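Local structure of thiosulfate sulfurtransferase TUM1 (Saccharomyces cerevisiae, 3UTN) at residues Pro71-Ser76 and Tyr143-Phe148; Ser224-Gly229 and Glu312-Ser317; His230-Gln235 and Trp321-Arg326. The protein accepts persulfide sulfur from NFS1 and passes it to UBA4 for 2-thiolation of the wobble uridine of tRNAs. All blocks are in the same frame, centred on the assembly; numbering follows the deposited sequence.

Along the chain, contact 1 comes first: residues 71-76, ahead of edge strand 77-78, meet the end of strand 141-145, closing a 66-residue loop within the N-terminal rhodanese domain. Contacts 2 and 3 lie across the chain's centre in the catalytic C-terminal half and cross: 224-229 and 230-235 follow one another, then meet 312-317 and 321-326 in the same order. They tie the approach to strand 234-236 to helix 309-317 and to the C-terminal tail, and they touch directly, with Trp313 NE1 2.5 Å from Trp321 O, a probable hydrogen bond. The type II turns of contacts 1 and 3, Ile73-Ser76 and Ile231-Thr234, precede equivalent edge strands of the two parallel sheets.

Contact 1 of 3, residues Pro71-Ser76 and Tyr143-Phe148; sequences PRIPNS and YLLNNF
Phe148 has CG anti to its backbone N (chi1 -166°), which sends the ring across to Pro71, Arg72 and Ile73; from the other side Ile73 holds CG1 beside its own backbone N (chi1 -56°) and extends CD1 toward Leu145, along the flank of the Phe148 ring. This is the interior of the N-terminal rhodanese domain, where the loop before edge strand 77-78 of the five-stranded parallel sheet packs on the end of strand 141-145 and the start of helix 148-153. Ile73 and Phe148 run antiparallel, each reaching past the other, Ile73 CG1 lying 3.5 Å from Phe148 CE1 in an oblique approach. Arg72 contributes its backbone, with CA 3.9 Å from Phe148 CZ, while its guanidinium turns off to Asp159 and the carbonyl of Ser161. Ile73 and Leu145 point at each other tip to tip, although their methyls are modelled too close for the separation to be trusted; Phe35 of helix 32-41 touches both. A type II turn begins at Ile73, and Asn147 N-caps the helix that Phe148 opens. An alanine in place of Phe148 would remove the ring and would probably leave Ile73 CG1 and the backbone of Pro71 and Arg72 facing a gap. At the ring's edge, in its plane, Pro71 O sits 3.3 Å from Phe148 CZ while also accepting a hydrogen bond from Arg121 NH1.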
loop_
_atom_site.group_PDB
_atom_site.type_symbol
_atom_site.label_atom_id
_atom_site.label_comp_id
_atom_site.label_asym_id
_atom_site.label_seq_id
_atom_site.Cartn_x
_atom_site.Cartn_y
_atom_site.Cartn_z
ATOM N N PRO A 71 -17.935 -1.245 -12.287
ATOM C CA PRO A 71 -17.087 -1.851 -13.291
ATOM C C PRO A 71 -15.730 -2.208 -12.719
ATOM O O PRO A 71 -15.154 -1.468 -11.922
ATOM C CB PRO A 71 -16.969 -0.762 -14.351
ATOM C CG PRO A 71 -18.234 0.019 -14.207
ATOM C CD PRO A 71 -18.441 0.070 -12.722
ATOM N N ARG A 72 -15.246 -3.375 -13.092
ATOM C CA ARG A 72 -13.944 -3.788 -12.651
ATOM C C ARG A 72 -13.142 -4.033 -13.898
ATOM O O ARG A 72 -13.687 -4.105 -14.994
ATOM C CB ARG A 72 -14.041 -5.060 -11.802
ATOM C CG ARG A 72 -14.440 -6.301 -12.571
ATOM C CD ARG A 72 -15.031 -7.353 -11.639
ATOM N NE ARG A 72 -16.203 -6.813 -10.977
ATOM C CZ ARG A 72 -17.408 -6.749 -11.530
ATOM N NH1 ARG A 72 -17.618 -7.231 -12.751
ATOM N NH2 ARG A 72 -18.407 -6.220 -10.851
ATOM N N ILE A 73 -11.840 -4.160 -13.734
ATOM C CA ILE A 73 -11.036 -4.635 -14.823
ATOM C C ILE A 73 -11.482 -6.075 -15.025
ATOM O O ILE A 73 -11.644 -6.804 -14.051
ATOM C CB ILE A 73 -9.552 -4.575 -14.476
ATOM C CG1 ILE A 73 -9.163 -3.145 -14.080
ATOM C CG2 ILE A 73 -8.732 -5.074 -15.648
ATOM C CD1 ILE A 73 -7.680 -2.948 -13.868
ATOM N N PRO A 74 -11.724 -6.478 -16.281
ATOM C CA PRO A 74 -12.182 -7.832 -16.545
ATOM C C PRO A 74 -11.365 -8.854 -15.765
ATOM O O PRO A 74 -10.165 -8.674 -15.585
ATOM C CB PRO A 74 -11.933 -7.982 -18.042
ATOM C CG PRO A 74 -12.183 -6.611 -18.573
ATOM C CD PRO A 74 -11.617 -5.689 -17.524
ATOM N N ASN A 75 -12.026 -9.906 -15.293
ATOM C CA ASN A 75 -11.355 -11.037 -14.664
ATOM C C ASN A 75 -10.767 -10.684 -13.316
ATOM O O ASN A 75 -9.935 -11.415 -12.782
ATOM C CB ASN A 75 -10.266 -11.591 -15.586
ATOM C CG ASN A 75 -10.752 -11.769 -17.005
ATOM O OD1 ASN A 75 -11.870 -12.222 -17.231
ATOM N ND2 ASN A 75 -9.921 -11.396 -17.967
ATOM N N SER A 76 -11.208 -9.556 -12.775
ATOM C CA SER A 76 -10.737 -9.095 -11.483
ATOM C C SER A 76 -11.136 -10.046 -10.386
ATOM O O SER A 76 -12.195 -10.649 -10.435
ATOM C CB SER A 76 -11.313 -7.734 -11.138
ATOM O OG SER A 76 -10.666 -6.713 -11.864
ATOM N N TYR A 143 1.487 -6.507 -10.380
ATOM C CA TYR A 143 1.509 -5.170 -10.867
ATOM C C TYR A 143 0.547 -4.381 -10.061
ATOM O O TYR A 143 -0.441 -4.901 -9.547
ATOM C CB TYR A 143 1.126 -5.138 -12.326
ATOM C CG TYR A 143 2.170 -5.765 -13.197
ATOM C CD1 TYR A 143 3.224 -5.012 -13.697
ATOM C CD2 TYR A 143 2.113 -7.117 -13.507
ATOM C CE1 TYR A 143 4.191 -5.584 -14.501
ATOM C CE2 TYR A 143 3.074 -7.698 -14.312
ATOM C CZ TYR A 143 4.107 -6.926 -14.805
ATOM O OH TYR A 143 5.065 -7.508 -15.595
ATOM N N LEU A 144 0.871 -3.115 -9.924
ATOM C CA LEU A 144 -0.031 -2.198 -9.335
ATOM C C LEU A 144 -0.482 -1.386 -10.502
ATOM O O LEU A 144 0.312 -0.676 -11.111
ATOM C CB LEU A 144 0.691 -1.322 -8.333
ATOM C CG LEU A 144 -0.203 -0.270 -7.707
ATOM C CD1 LEU A 144 -1.346 -0.971 -7.001
ATOM C CD2 LEU A 144 0.613 0.575 -6.756
ATOM N N LEU A 145 -1.755 -1.525 -10.842
ATOM C CA LEU A 145 -2.285 -0.729 -11.909
ATOM C C LEU A 145 -2.183 0.698 -11.458
ATOM O O LEU A 145 -2.583 1.045 -10.347
ATOM C CB LEU A 145 -3.728 -1.083 -12.221
ATOM C CG LEU A 145 -4.302 -0.246 -13.366
ATOM C CD1 LEU A 145 -3.675 -0.632 -14.693
ATOM C CD2 LEU A 145 -5.796 -0.433 -13.404
ATOM N N ASN A 146 -1.628 1.523 -12.325
ATOM C CA ASN A 146 -1.465 2.904 -12.004
ATOM C C ASN A 146 -2.215 3.827 -12.960
ATOM O O ASN A 146 -1.662 4.291 -13.938
ATOM C CB ASN A 146 0.008 3.271 -11.961
ATOM C CG ASN A 146 0.216 4.661 -11.452
ATOM O OD1 ASN A 146 -0.536 5.130 -10.596
ATOM N ND2 ASN A 146 1.218 5.348 -11.991
ATOM N N ASN A 147 -3.482 4.073 -12.688
ATOM C CA ASN A 147 -4.231 3.380 -11.662
ATOM C C ASN A 147 -5.600 3.164 -12.252
ATOM O O ASN A 147 -5.840 3.509 -13.409
ATOM C CB ASN A 147 -4.308 4.194 -10.370
ATOM C CG ASN A 147 -4.884 5.581 -10.576
ATOM O OD1 ASN A 147 -5.446 5.892 -11.624
ATOM N ND2 ASN A 147 -4.749 6.422 -9.569
ATOM N N PHE A 148 -6.496 2.607 -11.459
ATOM C CA PHE A 148 -7.815 2.319 -11.937
ATOM C C PHE A 148 -8.577 3.581 -12.297
ATOM O O PHE A 148 -9.404 3.553 -13.197
ATOM C CB PHE A 148 -8.580 1.517 -10.913
ATOM C CG PHE A 148 -9.819 0.892 -11.448
ATOM C CD1 PHE A 148 -9.819 0.257 -12.688
ATOM C CD2 PHE A 148 -10.985 0.902 -10.699
ATOM C CE1 PHE A 148 -10.970 -0.333 -13.170
ATOM C CE2 PHE A 148 -12.133 0.306 -11.175
ATOM C CZ PHE A 148 -12.126 -0.315 -12.410
#

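Contact 2 of 3, residues Ser224-Gly229 and Glu312-Ser317; sequences SDIPSG and EWVLKS
Ile226 drives the apolar part of this contact; its two branches rest on Val314 and Leu315 of helix 309-317, CD1 touching both. Its CG2 lies alongside Val314 CG2 at 3.6 Å, the two side chains running past each other in opposite directions. The other branch crosses Leu315 at about a right angle, and there the fit is tight: Ile226 CD1 is 3.3 Å from Leu315 CG. Val314 CG1, anti to its backbone N (chi1 166°), also reaches Pro227, with Pro227 CD 3.5 Å away. The contact belongs to the C-terminal rhodanese domain, where the loop leading to edge strand 234-236 is laid against the domain's last helix; the side chain of Ile226 is about 11 Å from that of Cys282, the residue that forms the persulfide intermediate in catalysis. Polar groups stand around this apolar seam, and no hydrogen bond crosses it. Asp225 OD2 rests 3.6 Å from Leu315 CD2 at the exposed margin, its charge paired with Arg223, while Pro227 O accepts a bond from Trp310 NE1. Within the helix, Lys316 NZ forms a salt bridge 2.7 Å long to Glu312 OE2, coming from above the carboxylate plane (47° out of it).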
loop_
_atom_site.group_PDB
_atom_site.type_symbol
_atom_site.label_atom_id
_atom_site.label_comp_id
_atom_site.label_asym_id
_atom_site.label_seq_id
_atom_site.Cartn_x
_atom_site.Cartn_y
_atom_site.Cartn_z
ATOM N N SER A 224 -10.028 6.636 17.615
ATOM C CA SER A 224 -10.451 7.306 18.843
ATOM C C SER A 224 -9.503 7.052 20.009
ATOM O O SER A 224 -9.421 7.859 20.933
ATOM C CB SER A 224 -11.867 6.865 19.220
ATOM O OG SER A 224 -11.980 5.450 19.184
ATOM N N ASP A 225 -8.802 5.924 19.961
ATOM C CA ASP A 225 -7.922 5.500 21.045
ATOM C C ASP A 225 -6.508 6.037 20.866
ATOM O O ASP A 225 -5.670 5.917 21.761
ATOM C CB ASP A 225 -7.895 3.970 21.132
ATOM C CG ASP A 225 -7.460 3.312 19.827
ATOM O OD1 ASP A 225 -7.683 3.899 18.743
ATOM O OD2 ASP A 225 -6.900 2.199 19.885
ATOM N N ILE A 226 -6.260 6.637 19.705
ATOM C CA ILE A 226 -4.917 7.007 19.282
ATOM C C ILE A 226 -4.803 8.512 19.137
ATOM O O ILE A 226 -5.529 9.116 18.353
ATOM C CB ILE A 226 -4.550 6.345 17.930
ATOM C CG1 ILE A 226 -4.710 4.826 17.995
ATOM C CG2 ILE A 226 -3.125 6.675 17.521
ATOM C CD1 ILE A 226 -3.969 4.173 19.140
ATOM N N PRO A 227 -3.895 9.129 19.905
ATOM C CA PRO A 227 -3.572 10.510 19.606
ATOM C C PRO A 227 -2.760 10.559 18.328
ATOM O O PRO A 227 -2.134 9.568 17.950
ATOM C CB PRO A 227 -2.698 10.935 20.787
ATOM C CG PRO A 227 -2.152 9.668 21.340
ATOM C CD PRO A 227 -3.209 8.640 21.111
ATOM N N SER A 228 -2.772 11.705 17.668
ATOM C CA SER A 228 -1.927 11.894 16.513
ATOM C C SER A 228 -0.528 12.289 16.970
ATOM O O SER A 228 -0.160 12.098 18.130
ATOM C CB SER A 228 -2.525 12.936 15.578
ATOM O OG SER A 228 -2.735 14.158 16.256
ATOM N N GLY A 229 0.250 12.847 16.059
ATOM C CA GLY A 229 1.648 13.083 16.331
ATOM C C GLY A 229 2.401 12.063 15.525
ATOM O O GLY A 229 1.831 11.389 14.669
ATOM N N GLU A 312 -0.159 1.131 15.957
ATOM C CA GLU A 312 0.587 0.217 16.785
ATOM C C GLU A 312 1.618 0.985 17.578
ATOM O O GLU A 312 1.825 0.713 18.756
ATOM C CB GLU A 312 1.276 -0.839 15.950
ATOM C CG GLU A 312 1.993 -1.859 16.799
ATOM C CD GLU A 312 3.085 -2.570 16.052
ATOM O OE1 GLU A 312 3.846 -1.903 15.316
ATOM O OE2 GLU A 312 3.189 -3.796 16.218
ATOM N N TRP A 313 2.262 1.946 16.923
ATOM C CA TRP A 313 3.270 2.746 17.579
ATOM C C TRP A 313 2.751 3.323 18.859
ATOM O O TRP A 313 3.342 3.130 19.915
ATOM C CB TRP A 313 3.746 3.881 16.695
ATOM C CG TRP A 313 4.790 4.651 17.430
ATOM C CD1 TRP A 313 4.648 5.856 18.094
ATOM C CD2 TRP A 313 6.170 4.241 17.663
ATOM N NE1 TRP A 313 5.827 6.228 18.676
ATOM C CE2 TRP A 313 6.780 5.299 18.457
ATOM C CE3 TRP A 313 6.939 3.148 17.282
ATOM C CZ2 TRP A 313 8.105 5.248 18.847
ATOM C CZ3 TRP A 313 8.271 3.104 17.686
ATOM C CH2 TRP A 313 8.833 4.128 18.455
ATOM N N VAL A 314 1.643 4.047 18.759
ATOM C CA VAL A 314 1.022 4.684 19.909
ATOM C C VAL A 314 0.611 3.658 20.945
ATOM O O VAL A 314 0.962 3.780 22.122
ATOM C CB VAL A 314 -0.199 5.508 19.490
ATOM C CG1 VAL A 314 -1.043 5.883 20.701
ATOM C CG2 VAL A 314 0.273 6.749 18.775
ATOM N N LEU A 315 -0.114 2.641 20.495
ATOM C CA LEU A 315 -0.649 1.626 21.393
ATOM C C LEU A 315 0.439 0.881 22.146
ATOM O O LEU A 315 0.271 0.556 23.316
ATOM C CB LEU A 315 -1.540 0.647 20.633
ATOM C CG LEU A 315 -2.910 1.212 20.256
ATOM C CD1 LEU A 315 -3.686 0.239 19.385
ATOM C CD2 LEU A 315 -3.701 1.580 21.505
ATOM N N LYS A 316 1.560 0.630 21.480
ATOM C CA LYS A 316 2.651 -0.098 22.105
ATOM C C LYS A 316 3.614 0.810 22.866
ATOM O O LYS A 316 4.206 0.391 23.857
ATOM C CB LYS A 316 3.407 -0.924 21.069
ATOM C CG LYS A 316 2.698 -2.197 20.642
ATOM C CD LYS A 316 3.616 -3.047 19.787
ATOM C CE LYS A 316 3.014 -4.395 19.449
ATOM N NZ LYS A 316 3.882 -5.127 18.487
ATOM N N SER A 317 3.764 2.049 22.405
ATOM C CA SER A 317 4.791 2.949 22.932
ATOM C C SER A 317 4.262 3.900 23.986
ATOM O O SER A 317 5.000 4.324 24.874
ATOM C CB SER A 317 5.417 3.764 21.805
ATOM O OG SER A 317 5.846 2.925 20.752
#

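Contact 3 of 3, residues His230-Gln235 and Trp321-Arg326; sequences HIPGTQ and WIAENR
His230 and Ala323 form the tight part of this contact, a single antiparallel bridge of the hydrogen-bonded type. His230 N donates to Ala323 O at 2.6 Å (154° at the hydrogen), and Ala323 N returns a 2.7 Å bond to His230 O; each donor lies in the plane of the carbonyl it meets. With CG set between the backbone N and the carbonyl carbon (chi1 60°), the imidazole folds back over its partner: Ala323 CB sits above the ring face, 3.5 Å from the centroid of His230 in a CH-pi contact offset toward the rim. Pro232 closes the other end, its CD 3.2 Å from Trp321 O. The run His-Ile-Pro-Gly-Thr closely matches a rhodanese signature; here it makes a type II turn from Ile231 to Thr234 in which Gly233 adopts backbone angles suited to glycine, and it leads into edge strand 234-236. Ile231 turns off toward helices 188-196 and 309-317. The tail side is looser. Glu324 and Asn325 are exposed, their CB atoms pointing away from the 230-235 segment, and Arg326 leaves for Glu216 and the carbonyl of Phe268. Yet the backbone there still curls round the imidazole, placing Asn325 O 3.0 Å and Glu324 O 3.2 Å from His230 CE1. His230 ND1 bonds to the Phe215 carbonyl and NE2 to O of Asp327, the chain's last residue; with an acceptor at each nitrogen the imidazole is probably doubly protonated, and the terminal carboxylate would help balance its charge.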
loop_
_atom_site.group_PDB
_atom_site.type_symbol
_atom_site.label_atom_id
_atom_site.label_comp_id
_atom_site.label_asym_id
_atom_site.label_seq_id
_atom_site.Cartn_x
_atom_site.Cartn_y
_atom_site.Cartn_z
ATOM N N HIS A 230 3.685 11.923 15.795
ATOM C CA HIS A 230 4.469 11.037 14.977
ATOM C C HIS A 230 5.519 10.340 15.748
ATOM O O HIS A 230 5.797 10.665 16.908
ATOM C CB HIS A 230 5.091 11.793 13.829
ATOM C CG HIS A 230 6.003 12.894 14.265
ATOM N ND1 HIS A 230 5.558 14.127 14.547
ATOM C CD2 HIS A 230 7.377 12.916 14.461
ATOM C CE1 HIS A 230 6.591 14.898 14.906
ATOM N NE2 HIS A 230 7.706 14.157 14.840
ATOM N N ILE A 231 6.097 9.348 15.092
ATOM C CA ILE A 231 7.172 8.598 15.667
ATOM C C ILE A 231 8.382 9.499 15.560
ATOM O O ILE A 231 8.681 10.007 14.482
ATOM C CB ILE A 231 7.400 7.294 14.909
ATOM C CG1 ILE A 231 6.107 6.476 14.870
ATOM C CG2 ILE A 231 8.516 6.499 15.555
ATOM C CD1 ILE A 231 6.145 5.342 13.881
ATOM N N PRO A 232 9.052 9.745 16.690
ATOM C CA PRO A 232 10.254 10.552 16.647
ATOM C C PRO A 232 11.209 9.975 15.615
ATOM O O PRO A 232 11.425 8.761 15.571
ATOM C CB PRO A 232 10.813 10.400 18.060
ATOM C CG PRO A 232 9.595 10.191 18.897
ATOM C CD PRO A 232 8.753 9.283 18.055
ATOM N N GLY A 233 11.728 10.843 14.759
ATOM C CA GLY A 233 12.660 10.430 13.735
ATOM C C GLY A 233 11.988 10.237 12.396
ATOM O O GLY A 233 12.657 10.121 11.379
ATOM N N THR A 234 10.660 10.195 12.394
ATOM C CA THR A 234 9.932 10.109 11.148
ATOM C C THR A 234 9.703 11.498 10.598
ATOM O O THR A 234 9.907 12.505 11.274
ATOM C CB THR A 234 8.570 9.402 11.284
ATOM O OG1 THR A 234 7.762 10.108 12.228
ATOM C CG2 THR A 234 8.753 7.954 11.722
ATOM N N GLN A 235 9.274 11.536 9.352
ATOM C CA GLN A 235 9.024 12.779 8.674
ATOM C C GLN A 235 7.691 12.642 7.995
ATOM O O GLN A 235 7.305 11.534 7.617
ATOM C CB GLN A 235 10.095 13.022 7.635
ATOM C CG GLN A 235 11.496 13.073 8.193
ATOM C CD GLN A 235 12.495 13.145 7.077
ATOM O OE1 GLN A 235 12.661 14.188 6.473
ATOM N NE2 GLN A 235 13.141 12.029 6.774
ATOM N N TRP A 321 6.266 8.425 23.444
ATOM C CA TRP A 321 6.914 8.206 22.167
ATOM C C TRP A 321 6.152 8.814 21.043
ATOM O O TRP A 321 6.253 8.388 19.895
ATOM C CB TRP A 321 7.100 6.729 21.958
ATOM C CG TRP A 321 8.090 6.189 22.937
ATOM C CD1 TRP A 321 7.846 5.387 24.043
ATOM C CD2 TRP A 321 9.528 6.441 22.950
ATOM N NE1 TRP A 321 9.012 5.112 24.708
ATOM C CE2 TRP A 321 10.059 5.714 24.105
ATOM C CE3 TRP A 321 10.400 7.154 22.140
ATOM C CZ2 TRP A 321 11.405 5.713 24.411
ATOM C CZ3 TRP A 321 11.758 7.153 22.464
ATOM C CH2 TRP A 321 12.246 6.449 23.574
ATOM N N ILE A 322 5.383 9.837 21.383
ATOM C CA ILE A 322 4.628 10.581 20.414
ATOM C C ILE A 322 5.278 11.938 20.295
ATOM O O ILE A 322 5.281 12.725 21.242
ATOM C CB ILE A 322 3.158 10.721 20.846
ATOM C CG1 ILE A 322 2.499 9.341 20.890
ATOM C CG2 ILE A 322 2.421 11.688 19.926
ATOM C CD1 ILE A 322 1.070 9.355 21.374
ATOM N N ALA A 323 5.863 12.190 19.134
ATOM C CA ALA A 323 6.409 13.493 18.842
ATOM C C ALA A 323 5.328 14.325 18.174
ATOM O O ALA A 323 4.519 13.808 17.404
ATOM C CB ALA A 323 7.636 13.373 17.959
ATOM N N GLU A 324 5.300 15.608 18.502
ATOM C CA GLU A 324 4.369 16.535 17.891
ATOM C C GLU A 324 5.111 17.417 16.912
ATOM O O GLU A 324 6.343 17.404 16.860
ATOM C CB GLU A 324 3.720 17.416 18.950
ATOM C CG GLU A 324 2.596 16.760 19.720
ATOM C CD GLU A 324 2.223 17.541 20.966
ATOM O OE1 GLU A 324 3.054 18.344 21.443
ATOM O OE2 GLU A 324 1.100 17.347 21.476
ATOM N N ASN A 325 4.343 18.193 16.154
ATOM C CA ASN A 325 4.880 19.139 15.188
ATOM C C ASN A 325 5.943 18.466 14.330
ATOM O O ASN A 325 5.640 17.485 13.654
ATOM C CB ASN A 325 5.377 20.400 15.900
ATOM C CG ASN A 325 4.340 20.966 16.854
ATOM O OD1 ASN A 325 3.165 21.101 16.504
ATOM N ND2 ASN A 325 4.765 21.282 18.072
ATOM N N ARG A 326 7.177 18.954 14.385
ATOM C CA ARG A 326 8.263 18.372 13.596
ATOM C C ARG A 326 9.400 17.836 14.457
ATOM O O ARG A 326 10.533 17.713 13.992
ATOM C CB ARG A 326 8.795 19.396 12.593
ATOM C CG ARG A 326 7.760 19.887 11.597
ATOM C CD ARG A 326 7.091 18.729 10.872
ATOM N NE ARG A 326 6.527 19.177 9.610
ATOM C CZ ARG A 326 7.164 19.137 8.445
ATOM N NH1 ARG A 326 8.395 18.643 8.364
ATOM N NH2 ARG A 326 6.558 19.587 7.355
#